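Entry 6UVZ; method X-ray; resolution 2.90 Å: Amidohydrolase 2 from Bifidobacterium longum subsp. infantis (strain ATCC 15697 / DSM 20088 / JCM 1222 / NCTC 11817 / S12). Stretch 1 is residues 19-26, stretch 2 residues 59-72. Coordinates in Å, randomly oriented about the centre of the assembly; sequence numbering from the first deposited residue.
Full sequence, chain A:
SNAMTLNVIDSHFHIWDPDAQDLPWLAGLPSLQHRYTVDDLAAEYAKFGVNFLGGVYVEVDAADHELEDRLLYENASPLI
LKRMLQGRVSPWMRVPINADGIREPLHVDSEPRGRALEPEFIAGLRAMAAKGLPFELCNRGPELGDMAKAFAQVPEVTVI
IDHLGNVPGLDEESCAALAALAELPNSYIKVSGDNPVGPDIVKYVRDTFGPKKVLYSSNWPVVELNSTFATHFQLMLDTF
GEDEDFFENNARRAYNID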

# COMPACT_ATOMS: atom_id res chain seq x y z
N ASP A 19 -19.47 9.65 9.20
CA ASP A 19 -20.87 10.00 9.04
C ASP A 19 -21.39 9.66 7.65
O ASP A 19 -22.42 8.98 7.52
CB ASP A 19 -21.09 11.49 9.34
CG ASP A 19 -20.89 11.83 10.80
OD1 ASP A 19 -19.74 12.10 11.20
OD2 ASP A 19 -21.89 11.81 11.56
N ALA A 20 -20.70 10.12 6.61
CA ALA A 20 -21.14 9.86 5.24
C ALA A 20 -20.83 8.44 4.78
O ALA A 20 -21.50 7.95 3.87
CB ALA A 20 -20.49 10.86 4.28
N GLN A 21 -19.85 7.78 5.39
CA GLN A 21 -19.44 6.44 4.99
C GLN A 21 -19.73 5.45 6.11
O GLN A 21 -19.88 5.82 7.28
CB GLN A 21 -17.95 6.39 4.62
CG GLN A 21 -17.59 7.24 3.42
CD GLN A 21 -16.10 7.25 3.14
OE1 GLN A 21 -15.36 8.07 3.69
NE2 GLN A 21 -15.65 6.34 2.29
N ASP A 22 -19.81 4.18 5.73
CA ASP A 22 -20.07 3.08 6.66
C ASP A 22 -18.86 2.15 6.64
O ASP A 22 -18.66 1.40 5.68
CB ASP A 22 -21.35 2.33 6.28
CG ASP A 22 -21.71 1.24 7.27
OD1 ASP A 22 -21.13 1.23 8.38
OD2 ASP A 22 -22.56 0.39 6.94
N LEU A 23 -18.06 2.21 7.70
CA LEU A 23 -16.90 1.34 7.84
C LEU A 23 -17.12 0.37 8.99
O LEU A 23 -17.05 0.78 10.16
CB LEU A 23 -15.62 2.16 8.07
CG LEU A 23 -14.91 2.75 6.84
CD1 LEU A 23 -15.75 3.81 6.15
CD2 LEU A 23 -13.55 3.31 7.23
N PRO A 24 -17.40 -0.91 8.72
CA PRO A 24 -17.70 -1.83 9.82
C PRO A 24 -16.51 -2.11 10.72
O PRO A 24 -16.69 -2.26 11.94
CB PRO A 24 -18.18 -3.09 9.10
CG PRO A 24 -17.52 -3.03 7.76
CD PRO A 24 -17.46 -1.58 7.40
N TRP A 25 -15.30 -2.17 10.16
CA TRP A 25 -14.11 -2.45 10.96
C TRP A 25 -13.77 -1.32 11.93
O TRP A 25 -12.89 -1.51 12.78
CB TRP A 25 -12.92 -2.72 10.05
CG TRP A 25 -12.54 -1.56 9.19
CD1 TRP A 25 -13.04 -1.23 7.96
CD2 TRP A 25 -11.56 -0.55 9.50
NE1 TRP A 25 -12.45 -0.09 7.49
CE2 TRP A 25 -11.53 0.35 8.41
CE3 TRP A 25 -10.71 -0.32 10.58
CZ2 TRP A 25 -10.68 1.45 8.38
CZ3 TRP A 25 -9.87 0.77 10.55
CH2 TRP A 25 -9.86 1.65 9.45
N LEU A 26 -14.44 -0.17 11.82
CA LEU A 26 -14.18 0.94 12.72
C LEU A 26 -14.81 0.76 14.10
O LEU A 26 -14.48 1.51 15.02
CB LEU A 26 -14.69 2.24 12.09
CG LEU A 26 -13.80 3.47 12.24
CD1 LEU A 26 -12.39 3.17 11.75
CD2 LEU A 26 -14.38 4.65 11.47
N GLU A 59 -8.04 1.76 -0.76
CA GLU A 59 -9.42 1.58 -0.34
C GLU A 59 -9.51 1.28 1.15
O GLU A 59 -8.68 0.56 1.71
CB GLU A 59 -10.07 0.45 -1.16
CG GLU A 59 -9.33 -0.88 -1.12
CD GLU A 59 -9.80 -1.77 0.01
OE1 GLU A 59 -8.97 -2.53 0.56
OE2 GLU A 59 -10.99 -1.71 0.36
N VAL A 60 -10.52 1.86 1.79
CA VAL A 60 -10.67 1.79 3.24
C VAL A 60 -11.62 0.67 3.66
O VAL A 60 -12.11 0.67 4.79
CB VAL A 60 -11.11 3.14 3.82
CG1 VAL A 60 -10.08 4.21 3.53
CG2 VAL A 60 -12.47 3.54 3.26
N ASP A 61 -11.88 -0.29 2.77
CA ASP A 61 -12.78 -1.41 3.05
C ASP A 61 -14.16 -0.92 3.46
O ASP A 61 -14.72 -1.34 4.48
CB ASP A 61 -12.17 -2.34 4.11
CG ASP A 61 -12.81 -3.72 4.11
OD1 ASP A 61 -12.56 -4.49 3.16
OD2 ASP A 61 -13.56 -4.03 5.06
N ALA A 62 -14.71 -0.01 2.66
CA ALA A 62 -16.02 0.56 2.95
C ALA A 62 -17.13 -0.43 2.62
O ALA A 62 -16.95 -1.36 1.83
CB ALA A 62 -16.22 1.86 2.16
N ALA A 63 -18.29 -0.21 3.24
CA ALA A 63 -19.43 -1.09 3.00
C ALA A 63 -20.00 -0.89 1.61
O ALA A 63 -20.38 -1.87 0.94
CB ALA A 63 -20.50 -0.86 4.07
N ASP A 64 -20.08 0.35 1.15
CA ASP A 64 -20.59 0.68 -0.18
C ASP A 64 -19.40 1.09 -1.04
O ASP A 64 -18.94 2.24 -0.96
CB ASP A 64 -21.64 1.78 -0.10
CG ASP A 64 -22.38 1.98 -1.42
OD1 ASP A 64 -22.04 1.30 -2.41
OD2 ASP A 64 -23.30 2.83 -1.46
N HIS A 65 -18.90 0.16 -1.85
CA HIS A 65 -17.75 0.46 -2.70
C HIS A 65 -18.10 1.46 -3.79
O HIS A 65 -17.24 2.23 -4.21
CB HIS A 65 -17.21 -0.83 -3.32
CG HIS A 65 -18.17 -1.53 -4.22
ND1 HIS A 65 -19.09 -2.45 -3.76
CD2 HIS A 65 -18.37 -1.44 -5.56
CE1 HIS A 65 -19.80 -2.90 -4.77
NE2 HIS A 65 -19.39 -2.31 -5.87
N GLU A 66 -19.36 1.47 -4.24
CA GLU A 66 -19.77 2.46 -5.24
C GLU A 66 -19.74 3.87 -4.66
O GLU A 66 -19.39 4.82 -5.37
CB GLU A 66 -21.16 2.12 -5.77
CG GLU A 66 -21.66 3.06 -6.85
CD GLU A 66 -22.92 2.55 -7.53
OE1 GLU A 66 -23.19 1.34 -7.46
OE2 GLU A 66 -23.65 3.38 -8.13
N LEU A 67 -20.09 4.02 -3.39
CA LEU A 67 -19.99 5.32 -2.74
C LEU A 67 -18.53 5.75 -2.61
O LEU A 67 -18.21 6.93 -2.80
CB LEU A 67 -20.65 5.28 -1.36
CG LEU A 67 -20.46 6.51 -0.48
CD1 LEU A 67 -21.03 7.76 -1.14
CD2 LEU A 67 -21.07 6.30 0.90
N GLU A 68 -17.64 4.81 -2.30
CA GLU A 68 -16.22 5.13 -2.21
C GLU A 68 -15.64 5.54 -3.56
O GLU A 68 -14.75 6.40 -3.62
CB GLU A 68 -15.45 3.95 -1.63
CG GLU A 68 -13.98 4.23 -1.37
CD GLU A 68 -13.22 3.00 -0.93
OE1 GLU A 68 -13.66 1.88 -1.25
OE2 GLU A 68 -12.18 3.16 -0.26
N ASP A 69 -16.12 4.93 -4.64
CA ASP A 69 -15.68 5.34 -5.97
C ASP A 69 -16.10 6.77 -6.28
O ASP A 69 -15.32 7.56 -6.82
CB ASP A 69 -16.22 4.38 -7.03
CG ASP A 69 -15.81 2.94 -6.79
OD1 ASP A 69 -14.75 2.72 -6.16
OD2 ASP A 69 -16.55 2.03 -7.22
N ARG A 70 -17.34 7.13 -5.94
CA ARG A 70 -17.84 8.47 -6.23
C ARG A 70 -17.15 9.51 -5.35
O ARG A 70 -16.73 10.57 -5.85
CB ARG A 70 -19.35 8.53 -6.03
CG ARG A 70 -19.95 9.91 -6.23
CD ARG A 70 -21.45 9.92 -6.01
NE ARG A 70 -21.80 9.76 -4.60
CZ ARG A 70 -21.98 10.78 -3.76
NH1 ARG A 70 -21.84 12.02 -4.18
NH2 ARG A 70 -22.30 10.54 -2.49
N LEU A 71 -17.02 9.24 -4.05
CA LEU A 71 -16.42 10.20 -3.14
C LEU A 71 -14.98 10.53 -3.49
O LEU A 71 -14.49 11.60 -3.13
CB LEU A 71 -16.50 9.69 -1.70
CG LEU A 71 -17.87 9.74 -1.03
CD1 LEU A 71 -17.78 9.29 0.42
CD2 LEU A 71 -18.46 11.14 -1.14
N LEU A 72 -14.29 9.63 -4.19
CA LEU A 72 -12.90 9.89 -4.57
C LEU A 72 -12.75 10.49 -5.96
O LEU A 72 -11.68 11.02 -6.27
CB LEU A 72 -12.07 8.62 -4.46
CG LEU A 72 -11.40 8.57 -3.09
CD1 LEU A 72 -11.99 7.46 -2.24
CD2 LEU A 72 -9.90 8.43 -3.25
O HOH W 1 -17.83 4.53 0.94
O HOH W 2 -19.69 3.21 2.74

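The two stretches meet where a loop, residues 59-64, leads into a helix that begins at H65. The backbones come nearest at L23 and A62, with CA atoms 5.0 Å apart, and at D22 and A63, 5.6 Å apart. Together the stretches bury 481 Å², summed over both sides, and two direct hydrogen bonds cross between them.

E59 makes no contact with stretch 1, but it shapes the loop that does: its OE2 accepts from D61 N at 2.9 Å, with an N-H...acceptor angle of 133°. V60 is the first residue to touch. Its amide is held from the helix side, V60 N donating to E68 OE2 at 2.9 Å and 161°, while its carbonyl faces the tryptophan. W25 NE1 donates to V60 O at 2.8 Å and 148°, a short bond that satisfies the indole's single polar hydrogen. V60 O lies near the plane of the ring at its edge, as expected for an acceptor of the indole N-H. The V60 side chain points toward stretch 1, and its CG2 lies 4.1 Å from L23 CD2, an apolar pairing between two buried residues.

D61 takes up phi/psi of 57/50, a left-handed conformation. Its carbonyl also sits at the edge of the W25 ring, with D61 O 3.9 Å from W25 CD1, and it packs against the proline, D61 O being 4.0 Å from P24 CD. These are packing distances to carbon. A62 adds a looser apolar contact, its CB 4.5 Å from L23 CD1, and the same L23 CD1 lies 4.4 Å from V60 CG2, so both methyls of L23 approach V60 while CD1 also reaches A62.

At A63 the backbones bond directly. A63 N donates to D22 O at 2.9 Å and 153°, and the A63 side chain points toward stretch 1, where its CB lies 3.7 Å from D22 OD2. D64 buries almost nothing here, yet water 2 joins its backbone to stretch 1, accepting from D64 N at 3.3 Å and from D22 N at 3.1 Å. Water 1 makes a second bridge: its oxygen accepts from Q21 NE2 at 3.1 Å and donates to D64 O at 3.2 Å. D64 is also the N-cap, since its OD1 accepts weak bonds from E66 N at 3.2 Å (126°) and L67 N at 3.5 Å (154°), amides that lack a preceding helical turn to bond to.

Along the helix, H65, E66, D69 and R70 stay out of reach, whereas L67 and L71, four residues apart and hence one turn along, both point toward stretch 1. The backbone bond from L71 N to L67 O, 2.9 Å, links these two positions. L67 CD2 packs against A20 O at 3.4 Å and lies 4.4 Å from Q21 CG. L71 CD1 approaches the same Q21 CG more closely, at 3.6 Å. Glutamine thus offers its aliphatic CG to the leucines while its amide nitrogen bonds water 1.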